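Local coordinates for methyl-CpG-binding domain protein 3 (Homo sapiens, PDB 6CCG) that binds methylated CpG DNA through its methyl-CpG-binding domain and, as its family suggests, probably takes part in transcriptional regulation, at residues A[33-38]-A[64-69]. Sequence-based numbering, arbitrary orientation.
Sequences RDVFYY and FDFRTG. With nucleotides of chain C.
Tyr37, Phe64 and Phe66 form an aromatic cluster in the methyl-CpG-binding domain. It joins strand 33-38 of the antiparallel sheet to the C-terminal hairpin turn at 66-69. The Tyr37 and Phe66 side chains run alongside each other in opposite senses. The edge of Tyr37 meets the face of Phe66, with planes at 69°. Tyr37 CE2 lies 3.4 Å above that face, displaced toward its rim. Phe64 comes tip to tip with Tyr37 and turns its edge to the tyrosine face in an offset edge-to-face pair. Phe64 CZ is 3.7 Å from Tyr37 CZ. Leu51 of helix 48-55 touches both Tyr37 and Phe64.

One hydrogen bond crosses the contact. Tyr37 OH donates to Phe66 O at 2.5 Å, and this oxygen lies in the plane of the tyrosine ring. A phenylalanine in place of Tyr37 would probably leave the Phe66 carbonyl without this donor and open a gap beside Phe64 CZ and Gly69 CA. Asp65 shapes the turn as an Asx motif: its OD1 accepts from Thr68 N from above the carboxylate plane. Gly69 N also bonds to Asp65 O.

Val35 packs beside the cluster. Val35 CG1, anti to the backbone N (chi1 174°), lies 4.2 Å from Phe66 CE1. Val35 CG2 is in van der Waals contact with Arg67 O at 3.6 Å; Arg19 NH2 donates a hydrogen bond to that oxygen.

The CB of Asp34 is directed away from the turn, and its carboxylate meets the DNA. Asp34 OD2 is 3.5 Å from the methyl carbon C5A of 5-methyl-2'-deoxycytidine 6 of chain C and pairs with Arg24. At the turn, Gly69 CA sits at the edge of the Tyr37 ring, 3.1 Å from Tyr37 OH.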
ATOM      1  N   ARG A  33       9.050   8.020  -2.930  1.00 41.34           N
ATOM      2  CA  ARG A  33       8.702   6.622  -2.820  1.00 41.04           C
ATOM      3  C   ARG A  33       7.214   6.521  -3.077  1.00 37.25           C
ATOM      4  O   ARG A  33       6.447   7.006  -2.297  1.00 36.77           O
ATOM      5  CB  ARG A  33       9.066   6.090  -1.412  1.00 44.86           C
ATOM      6  CG  ARG A  33      10.486   6.463  -0.967  1.00 52.40           C
ATOM      7  CD  ARG A  33      10.881   5.823   0.366  1.00 57.56           C
ATOM      8  NE  ARG A  33      11.011   4.378   0.212  1.00 61.79           N
ATOM      9  CZ  ARG A  33      12.035   3.741  -0.380  1.00 63.66           C
ATOM     10  NH1 ARG A  33      13.073   4.408  -0.868  1.00 65.87           N
ATOM     11  NH2 ARG A  33      12.011   2.394  -0.478  1.00 63.74           N
ATOM     12  N   ASP A  34       6.840   5.935  -4.200  1.00 33.69           N
ATOM     13  CA  ASP A  34       5.442   5.519  -4.431  1.00 33.65           C
ATOM     14  C   ASP A  34       5.195   4.249  -3.635  1.00 32.95           C
ATOM     15  O   ASP A  34       6.069   3.355  -3.568  1.00 33.33           O
ATOM     16  CB  ASP A  34       5.181   5.250  -5.916  1.00 32.78           C
ATOM     17  CG  ASP A  34       5.345   6.485  -6.747  1.00 34.64           C
ATOM     18  OD1 ASP A  34       4.474   7.390  -6.676  1.00 34.86           O
ATOM     19  OD2 ASP A  34       6.384   6.570  -7.449  1.00 36.05           O
ATOM     20  N   VAL A  35       3.993   4.165  -3.068  1.00 33.17           N
ATOM     21  CA  VAL A  35       3.552   3.022  -2.282  1.00 31.37           C
ATOM     22  C   VAL A  35       2.357   2.377  -3.004  1.00 30.82           C
ATOM     23  O   VAL A  35       1.435   3.083  -3.409  1.00 30.10           O
ATOM     24  CB  VAL A  35       3.155   3.490  -0.869  1.00 31.99           C
ATOM     25  CG1 VAL A  35       2.532   2.339  -0.043  1.00 31.47           C
ATOM     26  CG2 VAL A  35       4.375   4.042  -0.171  1.00 31.56           C
ATOM     27  N   PHE A  36       2.434   1.055  -3.186  1.00 30.97           N
ATOM     28  CA  PHE A  36       1.397   0.246  -3.786  1.00 32.08           C
ATOM     29  C   PHE A  36       0.999  -0.876  -2.809  1.00 32.85           C
ATOM     30  O   PHE A  36       1.790  -1.243  -1.929  1.00 34.51           O
ATOM     31  CB  PHE A  36       1.895  -0.345  -5.088  1.00 32.22           C
ATOM     32  CG  PHE A  36       2.396   0.692  -6.064  1.00 32.25           C
ATOM     33  CD1 PHE A  36       1.504   1.553  -6.699  1.00 31.44           C
ATOM     34  CD2 PHE A  36       3.773   0.887  -6.252  1.00 32.33           C
ATOM     35  CE1 PHE A  36       1.976   2.578  -7.593  1.00 32.13           C
ATOM     36  CE2 PHE A  36       4.237   1.855  -7.150  1.00 30.91           C
ATOM     37  CZ  PHE A  36       3.344   2.708  -7.814  1.00 31.06           C
ATOM     38  N   TYR A  37      -0.221  -1.381  -2.965  1.00 32.98           N
ATOM     39  CA  TYR A  37      -0.686  -2.607  -2.280  1.00 35.12           C
ATOM     40  C   TYR A  37      -1.169  -3.646  -3.301  1.00 35.82           C
ATOM     41  O   TYR A  37      -1.694  -3.288  -4.373  1.00 35.10           O
ATOM     42  CB  TYR A  37      -1.789  -2.299  -1.276  1.00 34.43           C
ATOM     43  CG  TYR A  37      -1.287  -1.445  -0.163  1.00 34.33           C
ATOM     44  CD1 TYR A  37      -0.717  -2.007   0.970  1.00 35.14           C
ATOM     45  CD2 TYR A  37      -1.283  -0.056  -0.292  1.00 34.98           C
ATOM     46  CE1 TYR A  37      -0.188  -1.200   1.978  1.00 35.82           C
ATOM     47  CE2 TYR A  37      -0.761   0.761   0.697  1.00 35.20           C
ATOM     48  CZ  TYR A  37      -0.230   0.192   1.830  1.00 35.06           C
ATOM     49  OH  TYR A  37       0.250   0.999   2.780  1.00 35.76           O
ATOM     50  N   TYR A  38      -0.951  -4.911  -2.994  1.00 36.98           N
ATOM     51  CA  TYR A  38      -1.360  -5.992  -3.877  1.00 39.62           C
ATOM     52  C   TYR A  38      -2.312  -6.874  -3.133  1.00 40.01           C
ATOM     53  O   TYR A  38      -2.034  -7.265  -1.985  1.00 39.06           O
ATOM     54  CB  TYR A  38      -0.161  -6.768  -4.389  1.00 42.12           C
ATOM     55  CG  TYR A  38       0.731  -5.936  -5.291  1.00 43.11           C
ATOM     56  CD1 TYR A  38       1.711  -5.112  -4.758  1.00 42.88           C
ATOM     57  CD2 TYR A  38       0.587  -5.981  -6.690  1.00 45.97           C
ATOM     58  CE1 TYR A  38       2.533  -4.334  -5.584  1.00 43.81           C
ATOM     59  CE2 TYR A  38       1.393  -5.219  -7.531  1.00 45.36           C
ATOM     60  CZ  TYR A  38       2.371  -4.398  -6.986  1.00 44.95           C
ATOM     61  OH  TYR A  38       3.178  -3.640  -7.827  1.00 46.87           O
ATOM     62  N   PHE A  64      -6.184   3.608   8.848  1.00 42.96           N
ATOM     63  CA  PHE A  64      -5.123   3.006   8.066  1.00 40.53           C
ATOM     64  C   PHE A  64      -4.389   4.117   7.273  1.00 39.12           C
ATOM     65  O   PHE A  64      -4.998   4.835   6.485  1.00 37.99           O
ATOM     66  CB  PHE A  64      -5.668   1.966   7.101  1.00 39.82           C
ATOM     67  CG  PHE A  64      -4.618   1.330   6.232  1.00 38.43           C
ATOM     68  CD1 PHE A  64      -3.676   0.444   6.782  1.00 39.63           C
ATOM     69  CD2 PHE A  64      -4.549   1.613   4.891  1.00 37.47           C
ATOM     70  CE1 PHE A  64      -2.688  -0.148   5.984  1.00 38.71           C
ATOM     71  CE2 PHE A  64      -3.568   1.023   4.081  1.00 36.49           C
ATOM     72  CZ  PHE A  64      -2.641   0.132   4.634  1.00 36.95           C
ATOM     73  N   ASP A  65      -3.091   4.229   7.514  1.00 38.27           N
ATOM     74  CA  ASP A  65      -2.235   5.241   6.857  1.00 36.56           C
ATOM     75  C   ASP A  65      -1.635   4.581   5.644  1.00 34.67           C
ATOM     76  O   ASP A  65      -0.711   3.762   5.752  1.00 33.43           O
ATOM     77  CB  ASP A  65      -1.160   5.727   7.819  1.00 39.29           C
ATOM     78  CG  ASP A  65      -0.269   6.863   7.204  1.00 38.84           C
ATOM     79  OD1 ASP A  65       0.291   6.686   6.133  1.00 40.10           O
ATOM     80  OD2 ASP A  65      -0.202   7.903   7.781  1.00 42.66           O
ATOM     81  N   PHE A  66      -2.180   4.914   4.483  1.00 33.72           N
ATOM     82  CA  PHE A  66      -1.782   4.302   3.226  1.00 34.11           C
ATOM     83  C   PHE A  66      -0.271   4.454   3.028  1.00 33.36           C
ATOM     84  O   PHE A  66       0.406   3.511   2.650  1.00 30.94           O
ATOM     85  CB  PHE A  66      -2.550   4.950   2.074  1.00 34.21           C
ATOM     86  CG  PHE A  66      -2.305   4.321   0.725  1.00 33.37           C
ATOM     87  CD1 PHE A  66      -1.237   4.748  -0.086  1.00 32.62           C
ATOM     88  CD2 PHE A  66      -3.144   3.333   0.254  1.00 33.43           C
ATOM     89  CE1 PHE A  66      -1.029   4.167  -1.338  1.00 32.37           C
ATOM     90  CE2 PHE A  66      -2.933   2.732  -0.999  1.00 33.51           C
ATOM     91  CZ  PHE A  66      -1.881   3.158  -1.804  1.00 32.42           C
ATOM     92  N   ARG A  67       0.244   5.625   3.339  1.00 36.65           N
ATOM     93  CA  ARG A  67       1.660   5.933   3.054  1.00 37.20           C
ATOM     94  C   ARG A  67       2.596   5.019   3.862  1.00 37.50           C
ATOM     95  O   ARG A  67       3.559   4.482   3.291  1.00 36.38           O
ATOM     96  CB  ARG A  67       1.951   7.404   3.328  1.00 40.02           C
ATOM     97  CG  ARG A  67       3.357   7.869   2.898  1.00 43.10           C
ATOM     98  CD  ARG A  67       3.551   9.349   3.198  1.00 46.18           C
ATOM     99  NE  ARG A  67       3.477   9.652   4.659  1.00 49.16           N
ATOM    100  CZ  ARG A  67       4.445   9.400   5.570  1.00 52.37           C
ATOM    101  NH1 ARG A  67       5.616   8.817   5.224  1.00 52.59           N
ATOM    102  NH2 ARG A  67       4.238   9.717   6.862  1.00 54.83           N
ATOM    103  N   THR A  68       2.286   4.808   5.164  1.00 35.88           N
ATOM    104  CA  THR A  68       3.134   3.980   6.039  1.00 37.83           C
ATOM    105  C   THR A  68       2.748   2.498   6.106  1.00 36.81           C
ATOM    106  O   THR A  68       3.540   1.720   6.523  1.00 36.61           O
ATOM    107  CB  THR A  68       3.161   4.498   7.520  1.00 40.23           C
ATOM    108  OG1 THR A  68       1.860   4.380   8.098  1.00 38.69           O
ATOM    109  CG2 THR A  68       3.599   5.932   7.591  1.00 41.28           C
ATOM    110  N   GLY A  69       1.525   2.138   5.685  1.00 35.01           N
ATOM    111  CA  GLY A  69       1.035   0.751   5.758  1.00 37.84           C
ATOM    112  C   GLY A  69       0.580   0.270   7.121  1.00 38.50           C
ATOM    113  O   GLY A  69       0.428  -0.928   7.323  1.00 41.08           O
TER
ATOM    114  N1  5CM C   6       5.299   9.720 -13.151  1.00 40.95           N
ATOM    115  C2  5CM C   6       3.946  10.093 -13.447  1.00 39.73           C
ATOM    116  N3  5CM C   6       2.898   9.487 -12.812  1.00 39.13           N
ATOM    117  C4  5CM C   6       3.106   8.514 -11.886  1.00 39.39           C
ATOM    118  C5  5CM C   6       4.494   8.108 -11.562  1.00 41.07           C
ATOM    119  C5A 5CM C   6       4.847   7.032 -10.553  1.00 43.28           C
ATOM    120  C6  5CM C   6       5.543   8.745 -12.218  1.00 41.49           C
ATOM    121  O2  5CM C   6       3.637  10.977 -14.267  1.00 38.52           O
ATOM    122  N4  5CM C   6       2.024   7.954 -11.304  1.00 38.42           N
ATOM    123  C1' 5CM C   6       6.415  10.379 -13.837  0.50 42.85           C
ATOM    124  C2' 5CM C   6       6.887  11.575 -13.043  0.50 43.74           C
ATOM    125  C3' 5CM C   6       8.370  11.623 -13.175  0.50 45.12           C
ATOM    126  C4' 5CM C   6       8.627  10.515 -14.170  0.50 45.96           C
ATOM    127  O4' 5CM C   6       7.572   9.567 -13.983  0.50 43.78           O
ATOM    128  O3' 5CM C   6       8.814  12.807 -13.808  0.50 44.19           O
ATOM    129  C5' 5CM C   6       9.971   9.896 -14.020  0.50 48.43           C
ATOM    130  O5' 5CM C   6       9.907   8.904 -13.019  0.50 49.52           O
ATOM    131  P   5CM C   6      10.763   7.657 -13.433  0.50 52.58           P
ATOM    132  OP1 5CM C   6      11.774   8.183 -14.380  0.50 54.07           O
ATOM    133  OP2 5CM C   6      11.175   6.851 -12.206  0.50 55.14           O
TER